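Local coordinates for SVP1-like protein 2 (Kluyveromyces lactis, PDB 4V16) that probably binds phosphoinositides such as phosphatidylinositol 3,5-bisphosphate through its beta-propeller, associating with membranes in this way, at residues 15-20 and 297-302; 223-229 and 241-246. All coordinates share one frame; numbering follows the deposited sequence.

Contact 1: residues 15-20 and 297-302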
loop_
_atom_site.group_PDB
_atom_site.type_symbol
_atom_site.label_atom_id
_atom_site.label_comp_id
_atom_site.label_asym_id
_atom_site.label_seq_id
_atom_site.Cartn_x
_atom_site.Cartn_y
_atom_site.Cartn_z
ATOM N N ASN A 15 2.625 -23.578 -4.764
ATOM C CA ASN A 15 3.400 -22.347 -4.917
ATOM C C ASN A 15 3.078 -21.316 -3.836
ATOM O O ASN A 15 1.956 -20.811 -3.785
ATOM C CB ASN A 15 3.145 -21.726 -6.293
ATOM C CG ASN A 15 4.177 -22.139 -7.325
ATOM O OD1 ASN A 15 5.381 -22.091 -7.071
ATOM N ND2 ASN A 15 3.709 -22.543 -8.500
ATOM N N PRO A 16 4.060 -20.990 -2.974
ATOM C CA PRO A 16 3.811 -19.953 -1.966
ATOM C C PRO A 16 3.965 -18.546 -2.532
ATOM O O PRO A 16 4.749 -18.344 -3.458
ATOM C CB PRO A 16 4.882 -20.235 -0.913
ATOM C CG PRO A 16 6.019 -20.779 -1.701
ATOM C CD PRO A 16 5.412 -21.563 -2.839
ATOM N N ILE A 17 3.223 -17.590 -1.982
ATOM C CA ILE A 17 3.365 -16.195 -2.381
ATOM C C ILE A 17 4.527 -15.555 -1.626
ATOM O O ILE A 17 4.516 -15.472 -0.398
ATOM C CB ILE A 17 2.065 -15.400 -2.133
ATOM C CG1 ILE A 17 1.031 -15.764 -3.205
ATOM C CG2 ILE A 17 2.335 -13.891 -2.153
ATOM C CD1 ILE A 17 -0.334 -15.113 -3.028
ATOM N N VAL A 18 5.528 -15.110 -2.379
ATOM C CA VAL A 18 6.700 -14.455 -1.810
ATOM C C VAL A 18 6.385 -13.001 -1.481
ATOM O O VAL A 18 6.639 -12.534 -0.370
ATOM C CB VAL A 18 7.898 -14.520 -2.780
ATOM C CG1 VAL A 18 9.075 -13.701 -2.253
ATOM C CG2 VAL A 18 8.313 -15.968 -3.015
ATOM N N ASP A 19 5.843 -12.286 -2.461
ATOM C CA ASP A 19 5.395 -10.917 -2.257
ATOM C C ASP A 19 4.166 -10.645 -3.114
ATOM O O ASP A 19 3.932 -11.320 -4.116
ATOM C CB ASP A 19 6.507 -9.919 -2.592
ATOM C CG ASP A 19 6.191 -8.509 -2.113
ATOM O OD1 ASP A 19 5.698 -8.358 -0.973
ATOM O OD2 ASP A 19 6.431 -7.548 -2.877
ATOM N N TYR A 20 3.382 -9.652 -2.708
ATOM C CA TYR A 20 2.185 -9.267 -3.442
ATOM C C TYR A 20 1.899 -7.790 -3.215
ATOM O O TYR A 20 2.229 -7.244 -2.164
ATOM C CB TYR A 20 0.986 -10.118 -3.012
ATOM C CG TYR A 20 0.545 -9.885 -1.584
ATOM C CD1 TYR A 20 1.368 -10.224 -0.518
ATOM C CD2 TYR A 20 -0.698 -9.336 -1.301
ATOM C CE1 TYR A 20 0.972 -10.015 0.787
ATOM C CE2 TYR A 20 -1.106 -9.124 0.004
ATOM C CZ TYR A 20 -0.266 -9.466 1.044
ATOM O OH TYR A 20 -0.659 -9.260 2.347
ATOM N N VAL A 297 -7.138 -9.380 0.040
ATOM C CA VAL A 297 -6.301 -10.454 -0.486
ATOM C C VAL A 297 -5.514 -11.125 0.636
ATOM O O VAL A 297 -4.814 -10.456 1.397
ATOM C CB VAL A 297 -5.326 -9.931 -1.555
ATOM C CG1 VAL A 297 -4.309 -11.000 -1.935
ATOM C CG2 VAL A 297 -6.097 -9.468 -2.784
ATOM N N TRP A 298 -5.634 -12.447 0.726
ATOM C CA TRP A 298 -4.937 -13.224 1.745
ATOM C C TRP A 298 -3.773 -13.995 1.119
ATOM O O TRP A 298 -3.999 -14.952 0.378
ATOM C CB TRP A 298 -5.898 -14.192 2.433
ATOM C CG TRP A 298 -7.074 -13.522 3.078
ATOM C CD1 TRP A 298 -8.327 -13.389 2.556
ATOM C CD2 TRP A 298 -7.107 -12.896 4.367
ATOM N NE1 TRP A 298 -9.140 -12.719 3.439
ATOM C CE2 TRP A 298 -8.415 -12.405 4.558
ATOM C CE3 TRP A 298 -6.160 -12.702 5.378
ATOM C CZ2 TRP A 298 -8.800 -11.734 5.718
ATOM C CZ3 TRP A 298 -6.543 -12.034 6.529
ATOM C CH2 TRP A 298 -7.852 -11.558 6.688
ATOM N N PRO A 299 -2.525 -13.587 1.411
ATOM C CA PRO A 299 -1.371 -14.202 0.738
ATOM C C PRO A 299 -1.175 -15.687 1.049
ATOM O O PRO A 299 -1.055 -16.484 0.118
ATOM C CB PRO A 299 -0.181 -13.386 1.257
ATOM C CG PRO A 299 -0.644 -12.788 2.534
ATOM C CD PRO A 299 -2.110 -12.542 2.365
ATOM N N ASN A 300 -1.137 -16.050 2.327
ATOM C CA ASN A 300 -0.847 -17.429 2.711
ATOM C C ASN A 300 -1.914 -18.415 2.234
ATOM O O ASN A 300 -1.591 -19.517 1.790
ATOM C CB ASN A 300 -0.686 -17.533 4.230
ATOM C CG ASN A 300 0.590 -16.872 4.730
ATOM O OD1 ASN A 300 1.581 -16.771 4.004
ATOM N ND2 ASN A 300 0.573 -16.422 5.980
ATOM N N ARG A 301 -3.179 -18.015 2.316
ATOM C CA ARG A 301 -4.281 -18.873 1.887
ATOM C C ARG A 301 -4.529 -18.764 0.387
ATOM O O ARG A 301 -5.326 -19.522 -0.167
ATOM C CB ARG A 301 -5.562 -18.517 2.642
ATOM C CG ARG A 301 -5.412 -18.518 4.152
ATOM C CD ARG A 301 -6.236 -19.614 4.806
ATOM N NE ARG A 301 -7.672 -19.348 4.754
ATOM C CZ ARG A 301 -8.286 -18.406 5.465
ATOM N NH1 ARG A 301 -7.596 -17.616 6.278
ATOM N NH2 ARG A 301 -9.599 -18.245 5.355
ATOM N N ARG A 302 -3.841 -17.824 -0.261
ATOM C CA ARG A 302 -4.068 -17.523 -1.674
ATOM C C ARG A 302 -5.559 -17.319 -1.925
ATOM O O ARG A 302 -6.184 -18.076 -2.667
ATOM C CB ARG A 302 -3.523 -18.641 -2.567
ATOM C CG ARG A 302 -2.025 -18.883 -2.427
ATOM C CD ARG A 302 -1.528 -19.867 -3.478
ATOM N NE ARG A 302 -1.615 -19.311 -4.830
ATOM C CZ ARG A 302 -0.602 -18.766 -5.500
ATOM N NH1 ARG A 302 0.612 -18.693 -4.964
ATOM N NH2 ARG A 302 -0.798 -18.291 -6.724
#
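I17 packs against both P299 and R302. Its CG1 arm crosses the R302 side chain at a slant, CG1 lying 3.4 Å from R302 NH1, and ends with CD1 over one face of the guanidinium group, set toward the rim. The same CD1 rests against the P299 carbonyl, 3.5 Å from P299 O. The CG2 branch, anti to the backbone N because chi1 is -75°, turns instead to the proline ring and meets P299 CB at 4.3 Å. P299 in turn packs on Y20: its CB stands over one face of the phenol ring in a CH-pi contact, 4.0 Å from the Y20 ring centroid, and its CG reaches on toward Y20 OH. V297 CG1 touches the Y20 ring obliquely, 4.0 Å from Y20 CD2, while the hydroxyl beyond is bonded to D283. In chain order these are the first and last blades of a seven-bladed propeller. Strand 19-22 opens the first blade and strand 293-298 is the second strand of the last, so the packing lies on the seam where the ring closes; each of the two blades has all four strands from its own stretch of chain, without a strand exchanged across the seam. Just before Y20 a classic beta bulge sets V18 and D19 together opposite S32. Beyond P299 the chain turns, and R302 N bonds back to P299 O at 3.1 Å. The R302 side chain then bends at chi3 (67°) and brings its guanidinium alongside the N-terminal segment, where NH1 gives N15 O a weak hydrogen bond of 2.8 Å, bent to 120° at the hydrogen. N15 itself is exposed and poorly ordered.

Contact 2: residues 223-229 and 241-246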
loop_
_atom_site.group_PDB
_atom_site.type_symbol
_atom_site.label_atom_id
_atom_site.label_comp_id
_atom_site.label_asym_id
_atom_site.label_seq_id
_atom_site.Cartn_x
_atom_site.Cartn_y
_atom_site.Cartn_z
ATOM N N ASP A 223 -8.941 -1.104 23.057
ATOM C CA ASP A 223 -7.742 -1.907 23.268
ATOM C C ASP A 223 -6.733 -1.678 22.149
ATOM O O ASP A 223 -7.092 -1.263 21.047
ATOM C CB ASP A 223 -8.095 -3.396 23.377
ATOM C CG ASP A 223 -9.087 -3.849 22.317
ATOM O OD1 ASP A 223 -9.087 -3.284 21.203
ATOM O OD2 ASP A 223 -9.871 -4.778 22.607
ATOM N N ARG A 224 -5.466 -1.947 22.445
ATOM C CA ARG A 224 -4.389 -1.718 21.493
ATOM C C ARG A 224 -4.217 -2.900 20.545
ATOM O O ARG A 224 -4.267 -4.060 20.957
ATOM C CB ARG A 224 -3.081 -1.444 22.234
ATOM C CG ARG A 224 -3.059 -0.104 22.947
ATOM C CD ARG A 224 -1.814 0.055 23.804
ATOM N NE ARG A 224 -1.762 -0.933 24.876
ATOM C CZ ARG A 224 -0.825 -0.969 25.820
ATOM N NH1 ARG A 224 0.149 -0.068 25.832
ATOM N NH2 ARG A 224 -0.863 -1.909 26.754
ATOM N N THR A 225 -4.014 -2.583 19.270
ATOM C CA THR A 225 -3.826 -3.584 18.230
ATOM C C THR A 225 -2.818 -3.083 17.209
ATOM O O THR A 225 -2.616 -1.878 17.068
ATOM C CB THR A 225 -5.145 -3.907 17.501
ATOM O OG1 THR A 225 -5.720 -2.697 16.993
ATOM C CG2 THR A 225 -6.136 -4.586 18.437
ATOM N N SER A 226 -2.183 -4.008 16.500
ATOM C CA SER A 226 -1.347 -3.646 15.366
ATOM C C SER A 226 -2.212 -3.604 14.113
ATOM O O SER A 226 -2.996 -4.519 13.858
ATOM C CB SER A 226 -0.189 -4.632 15.194
ATOM O OG SER A 226 -0.666 -5.947 14.973
ATOM N N ILE A 227 -2.072 -2.532 13.341
ATOM C CA ILE A 227 -2.881 -2.332 12.145
ATOM C C ILE A 227 -2.202 -2.945 10.923
ATOM O O ILE A 227 -1.056 -2.626 10.608
ATOM C CB ILE A 227 -3.147 -0.835 11.919
ATOM C CG1 ILE A 227 -4.103 -0.324 13.000
ATOM C CG2 ILE A 227 -3.741 -0.581 10.539
ATOM C CD1 ILE A 227 -4.104 1.175 13.162
ATOM N N ILE A 228 -2.930 -3.821 10.236
ATOM C CA ILE A 228 -2.377 -4.596 9.132
ATOM C C ILE A 228 -2.367 -3.810 7.827
ATOM O O ILE A 228 -1.392 -3.864 7.075
ATOM C CB ILE A 228 -3.168 -5.900 8.914
ATOM C CG1 ILE A 228 -3.308 -6.674 10.229
ATOM C CG2 ILE A 228 -2.499 -6.764 7.851
ATOM C CD1 ILE A 228 -1.992 -7.015 10.895
ATOM N N ASP A 229 -3.453 -3.096 7.546
ATOM C CA ASP A 229 -3.513 -2.286 6.333
ATOM C C ASP A 229 -4.593 -1.207 6.383
ATOM O O ASP A 229 -5.597 -1.341 7.085
ATOM C CB ASP A 229 -3.749 -3.182 5.113
ATOM C CG ASP A 229 -3.439 -2.479 3.802
ATOM O OD1 ASP A 229 -2.527 -1.626 3.781
ATOM O OD2 ASP A 229 -4.105 -2.783 2.791
ATOM N N VAL A 241 -9.948 -0.072 7.149
ATOM C CA VAL A 241 -8.883 -0.444 8.077
ATOM C C VAL A 241 -9.057 -1.881 8.556
ATOM O O VAL A 241 -10.174 -2.317 8.830
ATOM C CB VAL A 241 -8.854 0.490 9.308
ATOM C CG1 VAL A 241 -7.706 0.126 10.241
ATOM C CG2 VAL A 241 -8.748 1.946 8.876
ATOM N N VAL A 242 -7.944 -2.605 8.663
ATOM C CA VAL A 242 -7.947 -3.963 9.203
ATOM C C VAL A 242 -6.870 -4.101 10.279
ATOM O O VAL A 242 -5.712 -3.742 10.061
ATOM C CB VAL A 242 -7.713 -5.014 8.099
ATOM C CG1 VAL A 242 -7.618 -6.412 8.695
ATOM C CG2 VAL A 242 -8.830 -4.959 7.063
ATOM N N SER A 243 -7.263 -4.628 11.435
ATOM C CA SER A 243 -6.351 -4.809 12.561
ATOM C C SER A 243 -5.949 -6.271 12.706
ATOM O O SER A 243 -6.492 -7.139 12.024
ATOM C CB SER A 243 -7.002 -4.323 13.854
ATOM O OG SER A 243 -8.216 -5.015 14.092
ATOM N N ASP A 244 -5.003 -6.542 13.601
ATOM C CA ASP A 244 -4.596 -7.916 13.872
ATOM C C ASP A 244 -5.668 -8.627 14.700
ATOM O O ASP A 244 -5.583 -9.832 14.935
ATOM C CB ASP A 244 -3.235 -7.955 14.581
ATOM C CG ASP A 244 -3.269 -7.351 15.974
ATOM O OD1 ASP A 244 -4.291 -6.741 16.347
ATOM O OD2 ASP A 244 -2.258 -7.478 16.697
ATOM N N LYS A 245 -6.668 -7.869 15.148
ATOM C CA LYS A 245 -7.905 -8.447 15.674
ATOM C C LYS A 245 -8.691 -9.100 14.542
ATOM O O LYS A 245 -9.601 -9.891 14.782
ATOM C CB LYS A 245 -8.771 -7.378 16.341
ATOM C CG LYS A 245 -8.713 -7.334 17.854
ATOM C CD LYS A 245 -9.944 -6.617 18.389
ATOM C CE LYS A 245 -9.804 -6.237 19.850
ATOM N NZ LYS A 245 -11.042 -5.572 20.351
ATOM N N TRP A 246 -8.337 -8.735 13.311
ATOM C CA TRP A 246 -8.982 -9.245 12.104
ATOM C C TRP A 246 -10.433 -8.793 12.044
ATOM O O TRP A 246 -11.344 -9.574 11.769
ATOM C CB TRP A 246 -8.860 -10.765 12.029
ATOM C CG TRP A 246 -7.437 -11.180 12.102
ATOM C CD1 TRP A 246 -6.853 -11.960 13.053
ATOM C CD2 TRP A 246 -6.397 -10.802 11.196
ATOM N NE1 TRP A 246 -5.513 -12.102 12.789
ATOM C CE2 TRP A 246 -5.208 -11.398 11.652
ATOM C CE3 TRP A 246 -6.357 -10.018 10.037
ATOM C CZ2 TRP A 246 -3.993 -11.242 10.991
ATOM C CZ3 TRP A 246 -5.150 -9.863 9.382
ATOM C CH2 TRP A 246 -3.984 -10.471 9.861
#
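S226 and D244 meet across the mouth of the hairpin through both backbone and side chain. D244 N bonds to S226 O at 2.9 Å. With chi1 at 66°, the D244 carboxylate turns back over S226, and OD2 receives a weak hydrogen bond from S226 OG at 2.8 Å and a longer, weak one from S226 N. D244 OD1 lies against T225 CB. Were D244 replaced by an alanine, S226 OG and N would probably both lose this carboxylate acceptor, and the hydroxyl would be freer to turn. Farther out, K245 and D223 approach from opposite directions: the extended lysine brings NZ to the syn lone pair of D223 OD2, a 2.7 Å salt bridge, while D223 OD1 pairs with R220. Strands 227-232 and 238-243 form this antiparallel hairpin within the WD 2 repeat, starting the sixth propeller blade. A classic beta bulge shifts its register, I228 and D229 both facing V242, whose O takes a 2.8 Å bond from I228 N and a weak one from D229 N. At the bulge I228 points toward the type I turn S243-W246. There the I228 side chain crosses that of D244 at roughly a right angle, CD1 resting near D244 CB, and I228 CG1 meets the indole obliquely, 3.8 Å from W246 CZ3.

Contact 2 belongs to the sixth blade and contact 1 joins the seventh to the first, so the two occupy successive positions round the propeller, their centres about 19 Å apart. They touch through their tryptophans: W298 CZ3 of 297-302 packs 3.8 Å from W246 CZ3 of 241-246. The start of the seventh blade and the loop before it give a second connection, since D283 is touched by I228 and bonded by Y20, and K285 is touched by D229 and makes a cation-pi contact with Y20. No phosphoinositide is present in the model, so neither contact can be placed against a bound lipid. An engineered Gly-Ser linker, not modelled, replaces loop 6CD between strands 247-252 and 271-274, in the same blade as contact 2.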